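Local coordinates for PG_0823 protein (Porphyromonas gingivalis, PDB 2FSW), which probably binds DNA as a winged helix-turn-helix transcriptional regulator of the HxlR family, at residues K25-L28 and L29-Q33; I57-L60 and K61-G65. All coordinates share one frame; numbering follows the deposited sequence.

Contact 1 of 2, residues K25-L28 and L29-Q33; sequences KWTL and LIIFQ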
ATOM      1  N   LYS B  25      -5.895   4.446  -2.329  0.50 62.61           N
ATOM      2  CA  LYS B  25      -6.799   3.405  -1.822  0.50 61.90           C
ATOM      3  C   LYS B  25      -7.251   2.449  -2.940  0.50 61.38           C
ATOM      4  O   LYS B  25      -7.789   1.371  -2.669  0.50 61.26           O
ATOM      5  CB  LYS B  25      -7.990   3.988  -1.053  0.50 62.03           C
ATOM      6  CG  LYS B  25      -9.052   4.686  -1.890  0.50 62.10           C
ATOM      7  CD  LYS B  25     -10.154   5.298  -1.017  0.50 61.82           C
ATOM      8  CE  LYS B  25     -11.022   4.235  -0.336  0.50 61.34           C
ATOM      9  NZ  LYS B  25     -11.876   4.833   0.741  0.50 60.68           N
ATOM     10  N   TRP B  26      -7.005   2.836  -4.191  1.00 60.68           N
ATOM     11  CA  TRP B  26      -7.449   2.028  -5.329  1.00 59.50           C
ATOM     12  C   TRP B  26      -6.345   1.455  -6.201  1.00 58.38           C
ATOM     13  O   TRP B  26      -6.578   0.488  -6.926  1.00 58.47           O
ATOM     14  CB  TRP B  26      -8.414   2.838  -6.210  1.00 59.74           C
ATOM     15  CG  TRP B  26      -9.554   3.463  -5.469  1.00 59.62           C
ATOM     16  CD1 TRP B  26      -9.771   4.801  -5.287  1.00 60.13           C
ATOM     17  CD2 TRP B  26     -10.650   2.787  -4.823  1.00 59.71           C
ATOM     18  NE1 TRP B  26     -10.935   5.001  -4.577  1.00 60.17           N
ATOM     19  CE2 TRP B  26     -11.496   3.786  -4.282  1.00 60.07           C
ATOM     20  CE3 TRP B  26     -11.008   1.441  -4.669  1.00 59.73           C
ATOM     21  CZ2 TRP B  26     -12.670   3.480  -3.586  1.00 59.64           C
ATOM     22  CZ3 TRP B  26     -12.167   1.137  -3.979  1.00 59.74           C
ATOM     23  CH2 TRP B  26     -12.987   2.153  -3.442  1.00 60.12           C
ATOM     24  N   THR B  27      -5.157   2.053  -6.146  1.00 57.28           N
ATOM     25  CA  THR B  27      -4.037   1.668  -7.024  1.00 56.64           C
ATOM     26  C   THR B  27      -3.765   0.156  -7.102  1.00 56.05           C
ATOM     27  O   THR B  27      -3.815  -0.424  -8.178  1.00 55.44           O
ATOM     28  CB  THR B  27      -2.730   2.409  -6.645  1.00 56.57           C
ATOM     29  OG1 THR B  27      -2.981   3.819  -6.589  1.00 56.83           O
ATOM     30  CG2 THR B  27      -1.652   2.150  -7.675  1.00 55.28           C
ATOM     31  N   LEU B  28      -3.467  -0.456  -5.955  1.00 55.29           N
ATOM     32  CA  LEU B  28      -3.099  -1.866  -5.906  1.00 55.08           C
ATOM     33  C   LEU B  28      -4.262  -2.796  -6.213  1.00 55.19           C
ATOM     34  O   LEU B  28      -4.057  -3.879  -6.772  1.00 54.39           O
ATOM     35  CB  LEU B  28      -2.470  -2.216  -4.548  1.00 54.56           C
ATOM     36  CG  LEU B  28      -1.081  -1.610  -4.363  1.00 52.70           C
ATOM     37  CD1 LEU B  28      -0.610  -1.727  -2.912  1.00 51.43           C
ATOM     38  CD2 LEU B  28      -0.098  -2.276  -5.346  1.00 50.68           C
ATOM     39  N   LEU B  29      -5.472  -2.374  -5.836  1.00 55.10           N
ATOM     40  CA  LEU B  29      -6.690  -3.145  -6.124  1.00 55.53           C
ATOM     41  C   LEU B  29      -6.993  -3.214  -7.620  1.00 55.30           C
ATOM     42  O   LEU B  29      -7.419  -4.247  -8.134  1.00 55.48           O
ATOM     43  CB  LEU B  29      -7.906  -2.536  -5.401  1.00 56.38           C
ATOM     44  CG  LEU B  29      -8.244  -3.076  -4.000  1.00 57.83           C
ATOM     45  CD1 LEU B  29      -9.321  -2.212  -3.369  1.00 57.63           C
ATOM     46  CD2 LEU B  29      -8.688  -4.559  -4.047  1.00 57.62           C
ATOM     47  N   ILE B  30      -6.798  -2.100  -8.310  1.00 54.98           N
ATOM     48  CA  ILE B  30      -6.924  -2.067  -9.760  1.00 55.32           C
ATOM     49  C   ILE B  30      -5.947  -3.055 -10.411  1.00 55.28           C
ATOM     50  O   ILE B  30      -6.350  -3.864 -11.258  1.00 55.28           O
ATOM     51  CB  ILE B  30      -6.776  -0.613 -10.306  1.00 55.25           C
ATOM     52  CG1 ILE B  30      -8.045   0.179  -9.956  1.00 55.81           C
ATOM     53  CG2 ILE B  30      -6.541  -0.632 -11.805  1.00 55.52           C
ATOM     54  CD1 ILE B  30      -7.905   1.696  -9.922  1.00 56.39           C
ATOM     55  N   ILE B  31      -4.682  -3.005  -9.980  1.00 55.00           N
ATOM     56  CA  ILE B  31      -3.645  -3.884 -10.504  1.00 54.31           C
ATOM     57  C   ILE B  31      -4.016  -5.338 -10.191  1.00 54.55           C
ATOM     58  O   ILE B  31      -3.928  -6.195 -11.071  1.00 53.91           O
ATOM     59  CB  ILE B  31      -2.211  -3.491  -9.986  1.00 54.39           C
ATOM     60  CG1 ILE B  31      -1.826  -2.099 -10.522  1.00 54.28           C
ATOM     61  CG2 ILE B  31      -1.167  -4.516 -10.416  1.00 52.37           C
ATOM     62  CD1 ILE B  31      -0.546  -1.508  -9.938  1.00 53.90           C
ATOM     63  N   PHE B  32      -4.477  -5.588  -8.960  1.00 54.30           N
ATOM     64  CA  PHE B  32      -5.014  -6.901  -8.568  1.00 54.11           C
ATOM     65  C   PHE B  32      -6.096  -7.399  -9.532  1.00 54.52           C
ATOM     66  O   PHE B  32      -6.043  -8.540 -10.004  1.00 54.68           O
ATOM     67  CB  PHE B  32      -5.534  -6.878  -7.114  1.00 53.14           C
ATOM     68  CG  PHE B  32      -6.129  -8.198  -6.642  1.00 52.26           C
ATOM     69  CD1 PHE B  32      -5.371  -9.380  -6.668  1.00 51.37           C
ATOM     70  CD2 PHE B  32      -7.427  -8.251  -6.140  1.00 49.54           C
ATOM     71  CE1 PHE B  32      -5.898 -10.593  -6.220  1.00 49.38           C
ATOM     72  CE2 PHE B  32      -7.971  -9.460  -5.686  1.00 50.00           C
ATOM     73  CZ  PHE B  32      -7.210 -10.634  -5.731  1.00 51.05           C
ATOM     74  N   GLN B  33      -7.057  -6.535  -9.848  1.00 55.27           N
ATOM     75  CA  GLN B  33      -8.171  -6.914 -10.720  1.00 55.55           C
ATOM     76  C   GLN B  33      -7.771  -7.141 -12.185  1.00 56.17           C
ATOM     77  O   GLN B  33      -8.168  -8.142 -12.792  1.00 55.59           O
ATOM     78  CB  GLN B  33      -9.365  -5.949 -10.575  1.00 55.52           C
ATOM     79  CG  GLN B  33     -10.194  -6.218  -9.317  1.00 54.92           C
ATOM     80  CD  GLN B  33     -10.750  -7.648  -9.268  1.00 56.18           C
ATOM     81  OE1 GLN B  33     -10.960  -8.291 -10.305  1.00 57.08           O
ATOM     82  NE2 GLN B  33     -10.980  -8.147  -8.066  1.00 55.14           N
TER
HETATM   83  O   HOH W   1      -5.599  -0.373  -3.433  1.00 50.04           O
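Trp26 and Ile30 meet on the tight side of this first helical turn, where the CD1 methyl of Ile30 lies 3.9 Å from Trp26 CB. Ile30 CG1 stands beside its own backbone N (chi1 -73°), which directs the branch back along the helix and brings CD1 over the carbonyl oxygen of Trp26. That oxygen also accepts the bond from Ile30 N at 2.9 Å. Leu29 CD1 approaches the indole obliquely, 4.2 Å from Trp26 CE3, while Met55, Ile48 and Ile51 add further apolar cover to Trp26. Two residues further on, Phe32 N donates to Leu28 O (2.8 Å), and Leu28 itself packs on Ile96 and Ile99 of helix 93-106. The loose side is at Lys25. Its side chain is exposed and modelled in two conformers, and beside its backbone a water takes the N-H of Leu29 (3.1 Å from N to the water) while donating weakly to Lys25 O. The start of helix 27-34 in this helix-turn-helix domain therefore combines an apolar buried face with a hydrated edge, where water satisfies an amide of the first turn.

Contact 2 of 2, residues I57-L60 and K61-G65; sequences IDEL and KFLCG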
ATOM      1  N   ILE B  57     -10.959   6.653 -13.263  1.00 65.64           N
ATOM      2  CA  ILE B  57     -10.253   7.159 -14.454  1.00 65.60           C
ATOM      3  C   ILE B  57      -9.027   8.024 -14.147  1.00 65.17           C
ATOM      4  O   ILE B  57      -8.101   8.095 -14.958  1.00 65.14           O
ATOM      5  CB  ILE B  57     -11.186   7.859 -15.497  1.00 65.71           C
ATOM      6  CG1 ILE B  57     -11.183   9.394 -15.366  1.00 66.18           C
ATOM      7  CG2 ILE B  57     -12.586   7.255 -15.504  1.00 66.76           C
ATOM      8  CD1 ILE B  57     -11.904   9.956 -14.163  1.00 67.58           C
ATOM      9  N   ASP B  58      -9.034   8.695 -12.996  1.00 64.83           N
ATOM     10  CA  ASP B  58      -7.846   9.407 -12.536  1.00 64.49           C
ATOM     11  C   ASP B  58      -6.774   8.373 -12.178  1.00 63.89           C
ATOM     12  O   ASP B  58      -5.600   8.533 -12.514  1.00 63.53           O
ATOM     13  CB  ASP B  58      -8.165  10.304 -11.337  1.00 64.44           C
ATOM     14  CG  ASP B  58      -9.110  11.447 -11.686  1.00 65.92           C
ATOM     15  OD1 ASP B  58      -9.689  12.016 -10.736  1.00 67.13           O
ATOM     16  OD2 ASP B  58      -9.279  11.790 -12.887  1.00 65.57           O
ATOM     17  N   GLU B  59      -7.205   7.297 -11.528  1.00 63.58           N
ATOM     18  CA  GLU B  59      -6.312   6.195 -11.162  1.00 63.43           C
ATOM     19  C   GLU B  59      -5.817   5.435 -12.399  1.00 62.75           C
ATOM     20  O   GLU B  59      -4.631   5.153 -12.524  1.00 62.39           O
ATOM     21  CB  GLU B  59      -6.999   5.269 -10.157  1.00 63.46           C
ATOM     22  CG  GLU B  59      -6.056   4.364  -9.390  1.00 65.34           C
ATOM     23  CD  GLU B  59      -5.206   5.105  -8.386  1.00 66.59           C
ATOM     24  OE1 GLU B  59      -5.772   5.737  -7.463  1.00 66.83           O
ATOM     25  OE2 GLU B  59      -3.967   5.038  -8.517  1.00 67.48           O
ATOM     26  N   LEU B  60      -6.721   5.135 -13.329  1.00 62.72           N
ATOM     27  CA  LEU B  60      -6.329   4.554 -14.619  1.00 62.55           C
ATOM     28  C   LEU B  60      -5.330   5.434 -15.379  1.00 62.51           C
ATOM     29  O   LEU B  60      -4.383   4.916 -15.966  1.00 62.74           O
ATOM     30  CB  LEU B  60      -7.551   4.233 -15.492  1.00 62.22           C
ATOM     31  CG  LEU B  60      -8.398   3.013 -15.083  1.00 62.11           C
ATOM     32  CD1 LEU B  60      -9.709   2.946 -15.878  1.00 60.83           C
ATOM     33  CD2 LEU B  60      -7.626   1.683 -15.167  1.00 59.44           C
ATOM     34  N   LYS B  61      -5.532   6.752 -15.347  1.00 62.46           N
ATOM     35  CA  LYS B  61      -4.599   7.697 -15.978  1.00 62.80           C
ATOM     36  C   LYS B  61      -3.239   7.688 -15.285  1.00 62.41           C
ATOM     37  O   LYS B  61      -2.201   7.601 -15.937  1.00 62.41           O
ATOM     38  CB  LYS B  61      -5.154   9.128 -15.989  1.00 62.63           C
ATOM     39  CG  LYS B  61      -4.229  10.106 -16.713  1.00 63.59           C
ATOM     40  CD  LYS B  61      -4.431  11.579 -16.333  1.00 63.95           C
ATOM     41  CE  LYS B  61      -3.837  11.962 -14.956  1.00 66.62           C
ATOM     42  NZ  LYS B  61      -2.808  11.033 -14.333  1.00 66.20           N
ATOM     43  N   PHE B  62      -3.264   7.789 -13.961  1.00 62.40           N
ATOM     44  CA  PHE B  62      -2.058   7.715 -13.133  1.00 62.23           C
ATOM     45  C   PHE B  62      -1.215   6.478 -13.482  1.00 61.95           C
ATOM     46  O   PHE B  62      -0.037   6.601 -13.811  1.00 61.83           O
ATOM     47  CB  PHE B  62      -2.461   7.752 -11.653  1.00 62.07           C
ATOM     48  CG  PHE B  62      -1.316   7.626 -10.691  1.00 62.38           C
ATOM     49  CD1 PHE B  62      -0.488   8.718 -10.422  1.00 62.07           C
ATOM     50  CD2 PHE B  62      -1.089   6.422 -10.017  1.00 61.94           C
ATOM     51  CE1 PHE B  62       0.568   8.604  -9.510  1.00 61.22           C
ATOM     52  CE2 PHE B  62      -0.039   6.298  -9.110  1.00 60.55           C
ATOM     53  CZ  PHE B  62       0.790   7.393  -8.855  1.00 61.05           C
ATOM     54  N   LEU B  63      -1.843   5.303 -13.451  1.00 62.19           N
ATOM     55  CA  LEU B  63      -1.157   4.032 -13.722  1.00 62.49           C
ATOM     56  C   LEU B  63      -0.601   3.896 -15.143  1.00 62.75           C
ATOM     57  O   LEU B  63       0.451   3.278 -15.344  1.00 62.20           O
ATOM     58  CB  LEU B  63      -2.073   2.850 -13.407  1.00 62.41           C
ATOM     59  CG  LEU B  63      -2.505   2.610 -11.955  1.00 62.64           C
ATOM     60  CD1 LEU B  63      -3.632   1.603 -11.940  1.00 61.74           C
ATOM     61  CD2 LEU B  63      -1.323   2.143 -11.090  1.00 62.33           C
ATOM     62  N   CYS B  64      -1.316   4.448 -16.129  1.00 63.54           N
ATOM     63  CA  CYS B  64      -0.799   4.531 -17.504  1.00 63.96           C
ATOM     64  C   CYS B  64       0.448   5.420 -17.550  1.00 63.90           C
ATOM     65  O   CYS B  64       1.446   5.068 -18.181  1.00 63.87           O
ATOM     66  CB  CYS B  64      -1.861   5.077 -18.463  1.00 64.34           C
ATOM     67  SG  CYS B  64      -3.083   3.865 -19.009  1.00 66.66           S
ATOM     68  N   GLY B  65       0.377   6.562 -16.863  1.00 63.94           N
ATOM     69  CA  GLY B  65       1.482   7.519 -16.784  1.00 64.01           C
ATOM     70  C   GLY B  65       2.725   6.965 -16.111  1.00 64.29           C
ATOM     71  O   GLY B  65       3.839   7.380 -16.432  1.00 64.41           O
TER
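Phe62 N donates to Asp58 O at 2.8 Å and Leu63 N to Glu59 O at 2.9 Å, two nearly straight bonds. The flanking pairs follow the same i to i+4 pattern with less regular geometry. Lys61 N donates to Ile57 O, less straight than its neighbours, and the bond of Cys64 N to Leu60 O lengthens to 3.1 Å. Glu59 carries its carboxylate off its own helix toward helix 27-34, where OE2 is probably hydrogen-bonded to Thr27 OG1; the same oxygen lies 3.5 Å from Phe62 CD2. The two side chains lie side by side, pointing the same way, OE2 coming obliquely to the ring, with carboxylate and ring planes 80° apart. Both set CG anti to the backbone N (Phe62 chi1 178°), and the bend of Glu59 at its second torsion then brings the carboxylate toward the ring. In the winged helix-turn-helix fold, helix 53-65 ends just before the first long strand of the wing, 69-74, and this last part of the helix is packed against both the neighbouring helices and the sheet. Leu63 curls over its helix, CG 3.4 Å from Glu59 O, and also meets Ile30 and Ile31. Leu60 and Cys64 face the strands, each touching Ile69 and Tyr83, and Leu60 further contacts Tyr41 and Leu44 of helix 41-47. On the exposed side, Lys61 starts with CB 3.3 Å from Ile57 O, and its chain then folds back at the third and fourth torsions, which brings NZ to 4.2 Å from Asp58 O.

In the fold
From the N terminus the chain passes through helix 14-22 and enters contact 1 at the start of helix 27-34. Strand 39-40, helix 41-47 and a loop follow before helix 53-65, whose last nine residues hold contact 2. Each contact is local to its own helix, so neither closes a long loop; they stand in series, neither nested nor crossed, with centres about 11 Å apart. Residues 25-33 and 57-65 nevertheless meet directly, through a probable hydrogen bond from one helix to the other and apolar packing beside it. Contact 1 further joins helix 93-106 and the second subunit, whereas contact 2 reaches the strands of the wing, so the pair links the dimer side to the sheet.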